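Long-range contacts in nucleoporin NUP82 (Chaetomium thermophilum, PDB 5CWW), which probably serves as a structural part of the nuclear pore complex and as a docking site for transport factors, here through its N-terminal beta-propeller domain: residues Ile513-Trp518 against Gln545-Asp550; Gly435-Cys440 against Gln474-Leu479; Asp391-Gly396 against Tyr500-Thr505; Asn421-Asn426 against Phe520-Glu525; Cys429-Ser434 against Pro490-Asp495. All blocks are in the same frame, centred on the assembly; numbering follows the deposited sequence.

In the fold
All five contacts involve two neighbouring blades of the beta-propeller and the segments that connect their strands. Interactions 1 and 2 pair antiparallel strands, each within its own blade, so backbone hydrogen bonds dominate them. Interactions 3 and 5 join the two blades face to face. They are fully buried, about 9 and 11 Å from the chain centre to their own, and rest on aromatic and aliphatic packing. Interactions 1 and 4 lie furthest out, their centres both about 21 Å from that of the chain. Interaction 1 includes the exposed Glu-548; in interaction 4 a buried carboxylate joins loop and helix. Interactions 1, 2 and 4 lie within reach of another protein chain; at interaction 2 one of its strands extends the sheet.

Interaction 1: residues Ile513-Trp518 against Gln545-Asp550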
# COMPACT_ATOMS: atom_id res chain seq x y z
N ILE B 513 -15.68 -2.30 -14.08
CA ILE B 513 -14.74 -1.68 -15.01
C ILE B 513 -13.95 -2.76 -15.72
O ILE B 513 -13.59 -3.77 -15.10
CB ILE B 513 -13.76 -0.73 -14.28
CG1 ILE B 513 -14.52 0.41 -13.59
CG2 ILE B 513 -12.73 -0.16 -15.26
CD1 ILE B 513 -13.68 1.20 -12.60
N SER B 514 -13.67 -2.56 -17.00
CA SER B 514 -12.83 -3.48 -17.75
C SER B 514 -11.92 -2.78 -18.75
O SER B 514 -12.34 -1.84 -19.43
CB SER B 514 -13.68 -4.50 -18.50
OG SER B 514 -12.85 -5.27 -19.36
N LEU B 515 -10.68 -3.25 -18.82
CA LEU B 515 -9.68 -2.67 -19.72
C LEU B 515 -9.51 -3.50 -20.99
O LEU B 515 -8.70 -3.17 -21.85
CB LEU B 515 -8.34 -2.55 -18.99
CG LEU B 515 -8.41 -1.91 -17.61
CD1 LEU B 515 -7.02 -1.76 -17.00
CD2 LEU B 515 -9.12 -0.56 -17.67
N THR B 516 -10.27 -4.58 -21.10
CA THR B 516 -10.30 -5.38 -22.32
C THR B 516 -11.43 -4.89 -23.22
O THR B 516 -12.42 -4.36 -22.72
CB THR B 516 -10.49 -6.88 -22.04
OG1 THR B 516 -11.78 -7.09 -21.45
CG2 THR B 516 -9.42 -7.39 -21.10
N PRO B 517 -11.30 -5.06 -24.55
CA PRO B 517 -10.16 -5.66 -25.24
C PRO B 517 -9.02 -4.67 -25.51
O PRO B 517 -8.06 -5.03 -26.19
CB PRO B 517 -10.77 -6.15 -26.55
CG PRO B 517 -11.86 -5.18 -26.82
CD PRO B 517 -12.41 -4.79 -25.47
N TRP B 518 -9.13 -3.46 -24.98
CA TRP B 518 -8.16 -2.41 -25.29
C TRP B 518 -6.72 -2.79 -24.95
O TRP B 518 -5.80 -2.45 -25.69
CB TRP B 518 -8.52 -1.12 -24.56
CG TRP B 518 -7.41 -0.13 -24.59
CD1 TRP B 518 -7.12 0.76 -25.59
CD2 TRP B 518 -6.42 0.07 -23.58
NE1 TRP B 518 -6.01 1.50 -25.26
CE2 TRP B 518 -5.56 1.09 -24.03
CE3 TRP B 518 -6.17 -0.51 -22.33
CZ2 TRP B 518 -4.47 1.54 -23.28
CZ3 TRP B 518 -5.09 -0.06 -21.59
CH2 TRP B 518 -4.26 0.95 -22.07
N GLN B 545 -12.05 4.35 -27.26
CA GLN B 545 -12.59 4.73 -25.96
C GLN B 545 -11.93 3.95 -24.82
O GLN B 545 -12.08 4.31 -23.65
CB GLN B 545 -14.11 4.50 -25.93
CG GLN B 545 -14.87 5.24 -27.01
CD GLN B 545 -16.37 5.17 -26.82
OE1 GLN B 545 -17.10 4.71 -27.70
NE2 GLN B 545 -16.84 5.63 -25.67
N GLY B 546 -11.20 2.90 -25.17
CA GLY B 546 -10.45 2.13 -24.19
C GLY B 546 -11.34 1.36 -23.24
O GLY B 546 -12.14 0.52 -23.66
N SER B 547 -11.19 1.63 -21.95
CA SER B 547 -11.89 0.88 -20.91
C SER B 547 -13.39 1.14 -20.93
O SER B 547 -13.84 2.23 -21.31
CB SER B 547 -11.33 1.24 -19.54
OG SER B 547 -11.68 2.56 -19.17
N GLU B 548 -14.17 0.14 -20.53
CA GLU B 548 -15.61 0.28 -20.38
C GLU B 548 -15.99 0.28 -18.90
O GLU B 548 -15.32 -0.34 -18.08
CB GLU B 548 -16.35 -0.83 -21.12
CG GLU B 548 -16.16 -2.22 -20.52
CD GLU B 548 -16.96 -3.29 -21.24
OE1 GLU B 548 -17.40 -3.04 -22.39
OE2 GLU B 548 -17.16 -4.37 -20.66
N ARG B 549 -17.07 0.98 -18.58
CA ARG B 549 -17.54 1.09 -17.21
C ARG B 549 -19.06 1.11 -17.17
O ARG B 549 -19.70 1.77 -17.99
CB ARG B 549 -16.97 2.35 -16.54
CG ARG B 549 -17.17 3.62 -17.35
CD ARG B 549 -16.10 4.66 -17.04
NE ARG B 549 -16.03 5.68 -18.08
CZ ARG B 549 -15.38 5.54 -19.23
NH1 ARG B 549 -15.37 6.54 -20.11
NH2 ARG B 549 -14.75 4.41 -19.51
N ASP B 550 -19.63 0.38 -16.22
CA ASP B 550 -21.08 0.31 -16.08
C ASP B 550 -21.47 0.13 -14.62
O ASP B 550 -20.94 -0.74 -13.93
CB ASP B 550 -21.64 -0.83 -16.92
CG ASP B 550 -23.15 -0.90 -16.88
OD1 ASP B 550 -23.80 -0.15 -17.63
OD2 ASP B 550 -23.69 -1.70 -16.09
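Glu-548 CG sits between its own backbone N and carbonyl carbon (chi1 67°), and this sets it 3.9 Å from Ser-514 CB. The two residues form a hydrogen-bonded pair between antiparallel strands in a propeller blade, and 548-554 is an edge strand of that blade within this chain. Ser-514 N donates to Glu-548 O at 3.0 Å, and Glu-548 N returns a bond to Ser-514 O at 2.9 Å. Ile-513 and Arg-549 are the next, non-hydrogen-bonded pair. Past Ser-514 the strand ends in an ST turn. Ser-514 OG, anti to its backbone N (chi1 172°), is turned toward Thr-516 and accepts from Thr-516 N at 3.2 Å. Trp-518 opens the following helix and lays its CB 3.8 Å from Gly-546 CA, while its ring stacks on Phe-473. Ser-547 OG is hydrogen-bonded to Gln-474 OE1. Ser-547 CB presses on Leu-515 CD2 at 3.4 Å, tighter than usual van der Waals contact.

Interaction 2: residues Gly435-Cys440 against Gln474-Leu479; sequences GQVKIC and QTFDTL
Val-437 and Phe-476 form a hydrogen-bonded pair between antiparallel strands of a propeller blade, at the start of strand 437-441 and the end of strand 469-476. The axes of the short segments 437-440 and 474-476 come within 4.8 Å, at 172°. Among the backbone bonds, Val-437 N donates to Phe-476 O at 2.8 Å in a nearly straight bond (177°). Phe-476 N donates back to Val-437 O. Ile-439 and Gln-474 repeat the exchange, but Gln-474 N to Ile-439 O is longer, at 3.3 Å. Lys-438 and Thr-475 are the non-hydrogen-bonded pair between them. A strand of another protein chain pairs in parallel with Thr-475 and Phe-476, which extends the sheet into that chain. The packing is mainly apolar. Val-437 CB lies over one face of the Phe-476 ring, 4.1 Å from its centroid, a CH-pi contact displaced toward the rim. Ile-439 CG1 approaches Phe-476 CE2 at 4.2 Å. Val-437 CG2 meets Thr-478 CG2 at 3.5 Å. Of the polar side chains, Lys-438 NZ turns away to a salt bridge with Glu-382 and a hydrogen bond with Asn-378. Past the paired strands, Thr-478 OG1 donates to Gly-435 O at 2.6 Å, tilted 24° from the carbonyl plane.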
# COMPACT_ATOMS: atom_id res chain seq x y z
N GLY B 435 -14.11 9.23 -6.06
CA GLY B 435 -14.50 8.08 -6.85
C GLY B 435 -13.88 8.12 -8.24
O GLY B 435 -14.13 7.24 -9.06
N GLN B 436 -13.08 9.15 -8.49
CA GLN B 436 -12.34 9.25 -9.74
C GLN B 436 -11.38 8.07 -9.87
O GLN B 436 -10.69 7.72 -8.91
CB GLN B 436 -11.57 10.57 -9.82
CG GLN B 436 -10.70 10.73 -11.07
CD GLN B 436 -9.61 11.78 -10.90
OE1 GLN B 436 -8.53 11.49 -10.37
NE2 GLN B 436 -9.89 12.99 -11.34
N VAL B 437 -11.34 7.48 -11.06
CA VAL B 437 -10.41 6.40 -11.36
C VAL B 437 -9.40 6.87 -12.40
O VAL B 437 -9.77 7.51 -13.39
CB VAL B 437 -11.13 5.14 -11.88
CG1 VAL B 437 -10.13 4.04 -12.22
CG2 VAL B 437 -12.13 4.65 -10.85
N LYS B 438 -8.14 6.54 -12.17
CA LYS B 438 -7.07 6.90 -13.09
C LYS B 438 -6.31 5.65 -13.50
O LYS B 438 -5.83 4.90 -12.66
CB LYS B 438 -6.13 7.92 -12.44
CG LYS B 438 -5.18 8.60 -13.41
CD LYS B 438 -4.38 9.70 -12.74
CE LYS B 438 -5.25 10.91 -12.40
NZ LYS B 438 -4.52 11.90 -11.57
N ILE B 439 -6.23 5.43 -14.81
CA ILE B 439 -5.53 4.27 -15.36
C ILE B 439 -4.19 4.70 -15.92
O ILE B 439 -4.13 5.45 -16.90
CB ILE B 439 -6.36 3.58 -16.47
CG1 ILE B 439 -7.78 3.28 -15.98
CG2 ILE B 439 -5.66 2.30 -16.94
CD1 ILE B 439 -7.85 2.40 -14.74
N CYS B 440 -3.12 4.24 -15.29
CA CYS B 440 -1.77 4.60 -15.68
C CYS B 440 -1.00 3.40 -16.21
O CYS B 440 -1.19 2.28 -15.74
CB CYS B 440 -1.02 5.22 -14.50
SG CYS B 440 -1.90 6.59 -13.73
N GLN B 474 -5.92 7.21 -19.00
CA GLN B 474 -7.32 7.57 -18.92
C GLN B 474 -7.72 7.94 -17.49
O GLN B 474 -7.19 7.39 -16.52
CB GLN B 474 -8.19 6.43 -19.44
CG GLN B 474 -9.68 6.71 -19.43
CD GLN B 474 -10.48 5.57 -20.04
OE1 GLN B 474 -9.98 4.46 -20.19
NE2 GLN B 474 -11.72 5.86 -20.40
N THR B 475 -8.66 8.87 -17.37
CA THR B 475 -9.19 9.29 -16.09
C THR B 475 -10.70 9.48 -16.23
O THR B 475 -11.15 10.16 -17.14
CB THR B 475 -8.56 10.62 -15.61
OG1 THR B 475 -7.13 10.52 -15.65
CG2 THR B 475 -9.00 10.94 -14.18
N PHE B 476 -11.47 8.88 -15.33
CA PHE B 476 -12.92 9.02 -15.39
C PHE B 476 -13.58 8.94 -14.02
O PHE B 476 -13.09 8.25 -13.12
CB PHE B 476 -13.52 7.95 -16.31
CG PHE B 476 -13.16 6.54 -15.93
CD1 PHE B 476 -13.91 5.85 -14.98
CD2 PHE B 476 -12.08 5.90 -16.51
CE1 PHE B 476 -13.59 4.55 -14.63
CE2 PHE B 476 -11.75 4.60 -16.16
CZ PHE B 476 -12.51 3.93 -15.22
N ASP B 477 -14.70 9.65 -13.87
CA ASP B 477 -15.51 9.57 -12.66
C ASP B 477 -16.26 8.25 -12.60
O ASP B 477 -16.55 7.64 -13.63
CB ASP B 477 -16.51 10.73 -12.60
CG ASP B 477 -15.86 12.06 -12.26
OD1 ASP B 477 -14.84 12.07 -11.54
OD2 ASP B 477 -16.38 13.10 -12.71
N THR B 478 -16.58 7.82 -11.39
CA THR B 478 -17.49 6.70 -11.17
C THR B 478 -18.69 7.15 -10.34
O THR B 478 -19.65 6.40 -10.19
CB THR B 478 -16.80 5.52 -10.47
OG1 THR B 478 -16.35 5.92 -9.17
CG2 THR B 478 -15.61 5.02 -11.30
N LEU B 479 -18.62 8.36 -9.81
CA LEU B 479 -19.70 8.94 -9.02
C LEU B 479 -20.16 10.27 -9.60
O LEU B 479 -19.38 11.00 -10.20
CB LEU B 479 -19.27 9.15 -7.57
CG LEU B 479 -18.87 7.91 -6.77
CD1 LEU B 479 -18.35 8.33 -5.39
CD2 LEU B 479 -20.05 6.96 -6.63

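Interaction 3: residues Asp391-Gly396 against Tyr500-Thr505; sequences DIYVIG and YSFYVT
Ile-395 and Tyr-500 bring their CA atoms to 7.0 Å, while the CA atoms of Tyr-393 and Phe-502 are 9.0 Å apart, so the two backbones are spaced for side-chain packing and do not pair. Ile-395 CG2 lies over one face of the Tyr-500 ring, 4.0 Å from its centroid, as a CH-pi contact. The same methyl comes closest to CE1 of that ring, at 3.6 Å. This is the seam between two neighbouring blades of the propeller: 389-395 is an edge strand of one sheet, and 501-506 belongs to the next. Phe-502 CG, set between its backbone N and carbonyl carbon (chi1 51°), lies 3.8 Å from Tyr-393 CE2. Tyr-393 CD2 stands over one face of the Phe-502 ring, offset toward the rim. The two rings are oblique, with planes at 44° and centroids 5.2 Å apart. Tyr-393 OH is hydrogen-bonded to Pro-499 O, and Tyr-500 OH to Leu-423 N. A water links the two segments just beyond the strands, 2.8 Å from Gly-396 O and 2.9 Å from Tyr-500 OH.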
# COMPACT_ATOMS: atom_id res chain seq x y z
N ASP B 391 -7.46 4.31 -2.73
CA ASP B 391 -7.09 2.93 -3.04
C ASP B 391 -6.17 2.85 -4.24
O ASP B 391 -6.08 3.78 -5.04
CB ASP B 391 -8.34 2.09 -3.30
CG ASP B 391 -8.14 0.62 -2.95
OD1 ASP B 391 -6.98 0.20 -2.73
OD2 ASP B 391 -9.14 -0.13 -2.91
N ILE B 392 -5.48 1.72 -4.35
CA ILE B 392 -4.59 1.46 -5.47
C ILE B 392 -4.75 -0.00 -5.88
O ILE B 392 -4.89 -0.88 -5.03
CB ILE B 392 -3.12 1.76 -5.12
CG1 ILE B 392 -2.22 1.50 -6.34
CG2 ILE B 392 -2.66 0.95 -3.91
CD1 ILE B 392 -0.81 2.03 -6.19
N TYR B 393 -4.75 -0.24 -7.19
CA TYR B 393 -4.91 -1.59 -7.73
C TYR B 393 -4.02 -1.75 -8.95
O TYR B 393 -4.16 -1.02 -9.93
CB TYR B 393 -6.37 -1.85 -8.09
CG TYR B 393 -6.60 -3.16 -8.81
CD1 TYR B 393 -6.50 -4.37 -8.14
CD2 TYR B 393 -6.91 -3.18 -10.16
CE1 TYR B 393 -6.71 -5.57 -8.80
CE2 TYR B 393 -7.12 -4.37 -10.82
CZ TYR B 393 -7.02 -5.56 -10.14
OH TYR B 393 -7.23 -6.75 -10.80
N VAL B 394 -3.10 -2.70 -8.88
CA VAL B 394 -2.08 -2.86 -9.91
C VAL B 394 -2.21 -4.20 -10.62
O VAL B 394 -2.20 -5.26 -9.99
CB VAL B 394 -0.67 -2.74 -9.32
CG1 VAL B 394 0.38 -2.84 -10.43
CG2 VAL B 394 -0.52 -1.42 -8.58
N ILE B 395 -2.34 -4.14 -11.94
CA ILE B 395 -2.33 -5.33 -12.77
C ILE B 395 -0.92 -5.51 -13.32
O ILE B 395 -0.48 -4.73 -14.16
CB ILE B 395 -3.35 -5.23 -13.91
CG1 ILE B 395 -4.73 -4.88 -13.36
CG2 ILE B 395 -3.40 -6.54 -14.69
CD1 ILE B 395 -5.71 -4.42 -14.40
N GLY B 396 -0.22 -6.52 -12.83
CA GLY B 396 1.16 -6.73 -13.21
C GLY B 396 1.31 -7.11 -14.66
O GLY B 396 0.42 -7.73 -15.25
N TYR B 500 -7.97 -7.98 -15.77
CA TYR B 500 -8.14 -6.71 -16.47
C TYR B 500 -9.55 -6.16 -16.30
O TYR B 500 -9.91 -5.14 -16.89
CB TYR B 500 -7.79 -6.88 -17.95
CG TYR B 500 -6.33 -7.18 -18.14
CD1 TYR B 500 -5.38 -6.17 -18.04
CD2 TYR B 500 -5.89 -8.47 -18.38
CE1 TYR B 500 -4.03 -6.44 -18.19
CE2 TYR B 500 -4.55 -8.75 -18.54
CZ TYR B 500 -3.62 -7.74 -18.44
OH TYR B 500 -2.28 -8.01 -18.60
N SER B 501 -10.35 -6.85 -15.49
CA SER B 501 -11.62 -6.30 -15.01
C SER B 501 -11.55 -6.16 -13.50
O SER B 501 -10.83 -6.91 -12.84
CB SER B 501 -12.79 -7.20 -15.43
OG SER B 501 -12.96 -7.19 -16.83
N PHE B 502 -12.29 -5.20 -12.96
CA PHE B 502 -12.30 -4.98 -11.52
C PHE B 502 -13.49 -4.11 -11.13
O PHE B 502 -14.18 -3.57 -11.99
CB PHE B 502 -10.99 -4.33 -11.05
CG PHE B 502 -10.59 -3.11 -11.83
CD1 PHE B 502 -9.89 -3.23 -13.02
CD2 PHE B 502 -10.91 -1.85 -11.37
CE1 PHE B 502 -9.52 -2.11 -13.74
CE2 PHE B 502 -10.54 -0.72 -12.09
CZ PHE B 502 -9.85 -0.86 -13.27
N TYR B 503 -13.72 -3.99 -9.82
CA TYR B 503 -14.88 -3.27 -9.31
C TYR B 503 -14.50 -2.09 -8.42
O TYR B 503 -13.43 -2.08 -7.82
CB TYR B 503 -15.79 -4.22 -8.54
CG TYR B 503 -16.20 -5.41 -9.36
CD1 TYR B 503 -17.30 -5.34 -10.20
CD2 TYR B 503 -15.49 -6.60 -9.30
CE1 TYR B 503 -17.68 -6.42 -10.96
CE2 TYR B 503 -15.87 -7.69 -10.06
CZ TYR B 503 -16.97 -7.59 -10.89
OH TYR B 503 -17.36 -8.67 -11.65
N VAL B 504 -15.39 -1.11 -8.35
CA VAL B 504 -15.27 0.00 -7.43
C VAL B 504 -16.51 0.03 -6.54
O VAL B 504 -17.63 0.17 -7.04
CB VAL B 504 -15.12 1.35 -8.17
CG1 VAL B 504 -15.17 2.53 -7.19
CG2 VAL B 504 -13.82 1.37 -8.95
N THR B 505 -16.30 -0.12 -5.24
CA THR B 505 -17.39 -0.11 -4.26
C THR B 505 -17.35 1.18 -3.45
O THR B 505 -16.29 1.62 -3.01
CB THR B 505 -17.32 -1.32 -3.31
OG1 THR B 505 -17.35 -2.53 -4.07
CG2 THR B 505 -18.50 -1.31 -2.34
O HOH W 1 -0.72 -5.98 -17.18

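Interaction 4: residues Asn421-Asn426 against Phe520-Glu525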
# COMPACT_ATOMS: atom_id res chain seq x y z
N ASN B 421 -2.33 -14.59 -20.42
CA ASN B 421 -2.20 -13.76 -21.62
C ASN B 421 -2.82 -12.39 -21.42
O ASN B 421 -3.98 -12.27 -21.03
CB ASN B 421 -2.84 -14.46 -22.82
CG ASN B 421 -2.59 -13.72 -24.12
OD1 ASN B 421 -1.59 -13.01 -24.26
ND2 ASN B 421 -3.50 -13.88 -25.08
N GLY B 422 -2.04 -11.34 -21.69
CA GLY B 422 -2.50 -9.98 -21.48
C GLY B 422 -1.47 -8.96 -21.92
O GLY B 422 -0.77 -9.17 -22.91
N LEU B 423 -1.36 -7.87 -21.17
CA LEU B 423 -0.48 -6.76 -21.54
C LEU B 423 0.89 -6.88 -20.89
O LEU B 423 1.01 -7.10 -19.68
CB LEU B 423 -1.12 -5.43 -21.15
CG LEU B 423 -0.38 -4.16 -21.58
CD1 LEU B 423 -0.39 -4.02 -23.10
CD2 LEU B 423 -1.00 -2.93 -20.93
N SER B 424 1.94 -6.69 -21.70
CA SER B 424 3.31 -6.76 -21.21
C SER B 424 3.73 -5.48 -20.49
O SER B 424 4.89 -5.07 -20.56
CB SER B 424 4.26 -7.04 -22.37
OG SER B 424 4.14 -6.06 -23.38
N LEU B 425 2.79 -4.85 -19.79
CA LEU B 425 3.07 -3.64 -19.02
C LEU B 425 2.26 -3.66 -17.73
O LEU B 425 1.13 -4.14 -17.71
CB LEU B 425 2.71 -2.38 -19.81
CG LEU B 425 3.41 -2.11 -21.14
CD1 LEU B 425 2.71 -0.96 -21.84
CD2 LEU B 425 4.88 -1.78 -20.94
N ASN B 426 2.85 -3.14 -16.66
CA ASN B 426 2.09 -2.92 -15.44
C ASN B 426 1.04 -1.85 -15.66
O ASN B 426 1.30 -0.84 -16.32
CB ASN B 426 3.01 -2.53 -14.28
CG ASN B 426 4.10 -3.55 -14.02
OD1 ASN B 426 3.82 -4.70 -13.71
ND2 ASN B 426 5.35 -3.11 -14.12
N PHE B 520 -5.50 -5.76 -24.95
CA PHE B 520 -5.09 -6.77 -25.92
C PHE B 520 -4.70 -6.13 -27.25
O PHE B 520 -3.79 -6.62 -27.93
CB PHE B 520 -6.22 -7.78 -26.13
CG PHE B 520 -6.57 -8.57 -24.91
CD1 PHE B 520 -5.58 -9.14 -24.12
CD2 PHE B 520 -7.89 -8.75 -24.53
CE1 PHE B 520 -5.90 -9.88 -22.99
CE2 PHE B 520 -8.22 -9.48 -23.40
CZ PHE B 520 -7.22 -10.04 -22.63
N ARG B 521 -5.37 -5.05 -27.63
CA ARG B 521 -5.04 -4.36 -28.88
C ARG B 521 -3.68 -3.68 -28.77
O ARG B 521 -2.93 -3.63 -29.75
CB ARG B 521 -6.11 -3.32 -29.23
CG ARG B 521 -7.49 -3.90 -29.48
CD ARG B 521 -8.42 -2.87 -30.11
NE ARG B 521 -9.82 -3.07 -29.73
CZ ARG B 521 -10.63 -3.95 -30.31
NH1 ARG B 521 -10.19 -4.73 -31.29
NH2 ARG B 521 -11.88 -4.06 -29.90
N LEU B 522 -3.36 -3.16 -27.59
CA LEU B 522 -2.07 -2.52 -27.39
C LEU B 522 -0.96 -3.57 -27.44
O LEU B 522 0.07 -3.35 -28.08
CB LEU B 522 -2.02 -1.77 -26.05
CG LEU B 522 -0.67 -1.14 -25.70
CD1 LEU B 522 -0.16 -0.23 -26.82
CD2 LEU B 522 -0.76 -0.35 -24.39
N GLU B 523 -1.18 -4.70 -26.78
CA GLU B 523 -0.19 -5.76 -26.74
C GLU B 523 0.09 -6.32 -28.13
O GLU B 523 1.23 -6.63 -28.47
CB GLU B 523 -0.64 -6.89 -25.81
CG GLU B 523 0.32 -8.08 -25.75
CD GLU B 523 1.69 -7.71 -25.20
OE1 GLU B 523 1.80 -6.65 -24.55
OE2 GLU B 523 2.65 -8.48 -25.43
N SER B 524 -0.95 -6.45 -28.95
CA SER B 524 -0.79 -6.96 -30.30
C SER B 524 0.08 -6.00 -31.12
O SER B 524 0.90 -6.44 -31.93
CB SER B 524 -2.15 -7.16 -30.98
OG SER B 524 -2.82 -5.92 -31.15
N GLU B 525 -0.10 -4.71 -30.91
CA GLU B 525 0.73 -3.71 -31.58
C GLU B 525 2.17 -3.78 -31.09
O GLU B 525 3.10 -3.59 -31.87
CB GLU B 525 0.17 -2.31 -31.36
CG GLU B 525 0.84 -1.25 -32.23
CD GLU B 525 0.76 -1.59 -33.71
OE1 GLU B 525 -0.28 -2.13 -34.14
OE2 GLU B 525 1.74 -1.31 -34.43
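Glu-523 OE1 takes two hydrogen bonds from Ser-424. Ser-424 OG donates at 2.7 Å to the syn lone pair of OE1, and Ser-424 N donates at 2.9 Å from well above the carboxylate plane. Glu-523 CG is anti to the backbone N (chi1 178°), and a bend at chi2 (62°) then turns CD toward the serine. An alanine at Glu-523 would probably leave both Ser-424 N and Ser-424 OG without this acceptor and the loop less firmly held to the helix. Ser-424 OG is also hydrogen-bonded to a basic side chain of another protein chain. Glu-523 CG lies 3.2 Å from Gly-422 O. Leu-423 CD1 packs on Leu-522 CG at 3.9 Å, and Gly-422 CA meets the edge of the Phe-520 ring, 3.7 Å from CE1. The loop leads into strand 427-432 of one propeller blade. Helix 518-526 follows strand 509-514 of the next, and its Leu-522 also touches Leu-541 of helix 534-543.

Interaction 5: residues Cys429-Ser434 against Pro490-Asp495; sequences CLLSTS and PMFSED
Phe-492, whose ring packs on Leu-431, donates its backbone N to Asp-391 OD2, which Arg-47 also holds in a salt bridge. The bond helps to position the backbone that carries the ring. The contact joins two neighbouring blades of the propeller. Strand 429-432 belongs to one and strand 491-494 to the other, with segment axes 8.1 Å apart at their closest and 145° between their directions. Leu-431 CG, anti to its backbone N (chi1 -173°), lies 3.8 Å from Pro-490 CG. Leu-431 CD2 stands almost exactly over the centre of the Phe-492 ring, 4.2 Å from the centroid and 3° off the normal, in a CH-pi contact. Leu-431 CB touches the rim atom Phe-492 CE2 at 3.5 Å. Cys-429 CB meets Phe-492 CZ at 3.9 Å, and the ring of Phe-502 also meets that of Phe-492. An alanine at Phe-492 would probably open a gap between the blades and leave Leu-431 CD2 without the ring face it rests on. Just before strand 491-494, Pro-490 CB packs on the same Leu-431 CD2, at 3.7 Å. The proline ring also reaches the opposing backbone, where Pro-490 CG lies 3.3 Å from Ser-432 O.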
# COMPACT_ATOMS: atom_id res chain seq x y z
N CYS B 429 -3.78 1.38 -11.31
CA CYS B 429 -5.10 1.99 -11.19
C CYS B 429 -5.21 2.71 -9.85
O CYS B 429 -4.88 2.14 -8.81
CB CYS B 429 -6.19 0.94 -11.35
SG CYS B 429 -6.03 -0.07 -12.84
N LEU B 430 -5.68 3.96 -9.89
CA LEU B 430 -5.72 4.81 -8.71
C LEU B 430 -7.14 5.31 -8.46
O LEU B 430 -7.79 5.84 -9.36
CB LEU B 430 -4.77 6.00 -8.86
CG LEU B 430 -3.33 5.67 -9.27
CD1 LEU B 430 -2.56 6.95 -9.56
CD2 LEU B 430 -2.64 4.86 -8.19
N LEU B 431 -7.61 5.16 -7.23
CA LEU B 431 -8.96 5.54 -6.84
C LEU B 431 -8.94 6.72 -5.87
O LEU B 431 -8.36 6.64 -4.79
CB LEU B 431 -9.67 4.34 -6.21
CG LEU B 431 -11.16 4.42 -5.86
CD1 LEU B 431 -11.99 4.93 -7.03
CD2 LEU B 431 -11.63 3.03 -5.44
N SER B 432 -9.57 7.82 -6.28
CA SER B 432 -9.62 9.03 -5.47
C SER B 432 -10.83 9.04 -4.54
O SER B 432 -11.77 8.28 -4.74
CB SER B 432 -9.66 10.27 -6.38
OG SER B 432 -8.62 10.24 -7.33
N THR B 433 -10.79 9.91 -3.54
CA THR B 433 -11.91 10.09 -2.62
C THR B 433 -13.20 10.35 -3.38
O THR B 433 -14.27 9.86 -3.01
CB THR B 433 -11.66 11.27 -1.65
OG1 THR B 433 -10.44 11.04 -0.92
CG2 THR B 433 -12.81 11.44 -0.67
N SER B 434 -13.10 11.13 -4.46
CA SER B 434 -14.26 11.51 -5.24
C SER B 434 -14.84 10.34 -6.02
O SER B 434 -15.94 10.43 -6.57
CB SER B 434 -13.90 12.63 -6.22
OG SER B 434 -13.03 12.15 -7.23
N PRO B 490 -13.88 4.82 -1.13
CA PRO B 490 -14.18 3.85 -2.18
C PRO B 490 -13.08 2.80 -2.29
O PRO B 490 -11.93 3.10 -1.96
CB PRO B 490 -14.27 4.72 -3.44
CG PRO B 490 -13.40 5.90 -3.15
CD PRO B 490 -13.54 6.15 -1.67
N MET B 491 -13.42 1.60 -2.73
CA MET B 491 -12.49 0.47 -2.73
C MET B 491 -12.42 -0.25 -4.07
O MET B 491 -13.44 -0.39 -4.75
CB MET B 491 -12.88 -0.53 -1.64
CG MET B 491 -12.93 0.04 -0.24
SD MET B 491 -13.73 -1.09 0.91
CE MET B 491 -15.44 -0.88 0.46
N PHE B 492 -11.23 -0.72 -4.43
CA PHE B 492 -11.07 -1.61 -5.58
C PHE B 492 -11.35 -3.05 -5.17
O PHE B 492 -11.12 -3.44 -4.02
CB PHE B 492 -9.65 -1.51 -6.15
CG PHE B 492 -9.44 -0.34 -7.07
CD1 PHE B 492 -10.32 -0.07 -8.11
CD2 PHE B 492 -8.33 0.49 -6.91
CE1 PHE B 492 -10.11 1.00 -8.96
CE2 PHE B 492 -8.12 1.56 -7.76
CZ PHE B 492 -9.01 1.81 -8.79
N SER B 493 -11.84 -3.85 -6.11
CA SER B 493 -11.96 -5.29 -5.94
C SER B 493 -11.61 -5.99 -7.24
O SER B 493 -12.01 -5.53 -8.31
CB SER B 493 -13.37 -5.68 -5.51
OG SER B 493 -13.76 -5.01 -4.33
N GLU B 494 -10.87 -7.09 -7.16
CA GLU B 494 -10.48 -7.81 -8.37
C GLU B 494 -11.63 -8.67 -8.88
O GLU B 494 -12.48 -9.12 -8.11
CB GLU B 494 -9.25 -8.69 -8.10
CG GLU B 494 -8.76 -9.44 -9.34
CD GLU B 494 -7.45 -10.18 -9.11
OE1 GLU B 494 -6.90 -10.10 -7.99
OE2 GLU B 494 -6.98 -10.85 -10.06
N ASP B 495 -11.67 -8.88 -10.19
CA ASP B 495 -12.64 -9.76 -10.82
C ASP B 495 -12.07 -11.17 -10.91
O ASP B 495 -10.93 -11.36 -11.31
CB ASP B 495 -13.03 -9.25 -12.20
CG ASP B 495 -14.04 -10.14 -12.89
OD1 ASP B 495 -13.62 -11.11 -13.56
OD2 ASP B 495 -15.25 -9.87 -12.76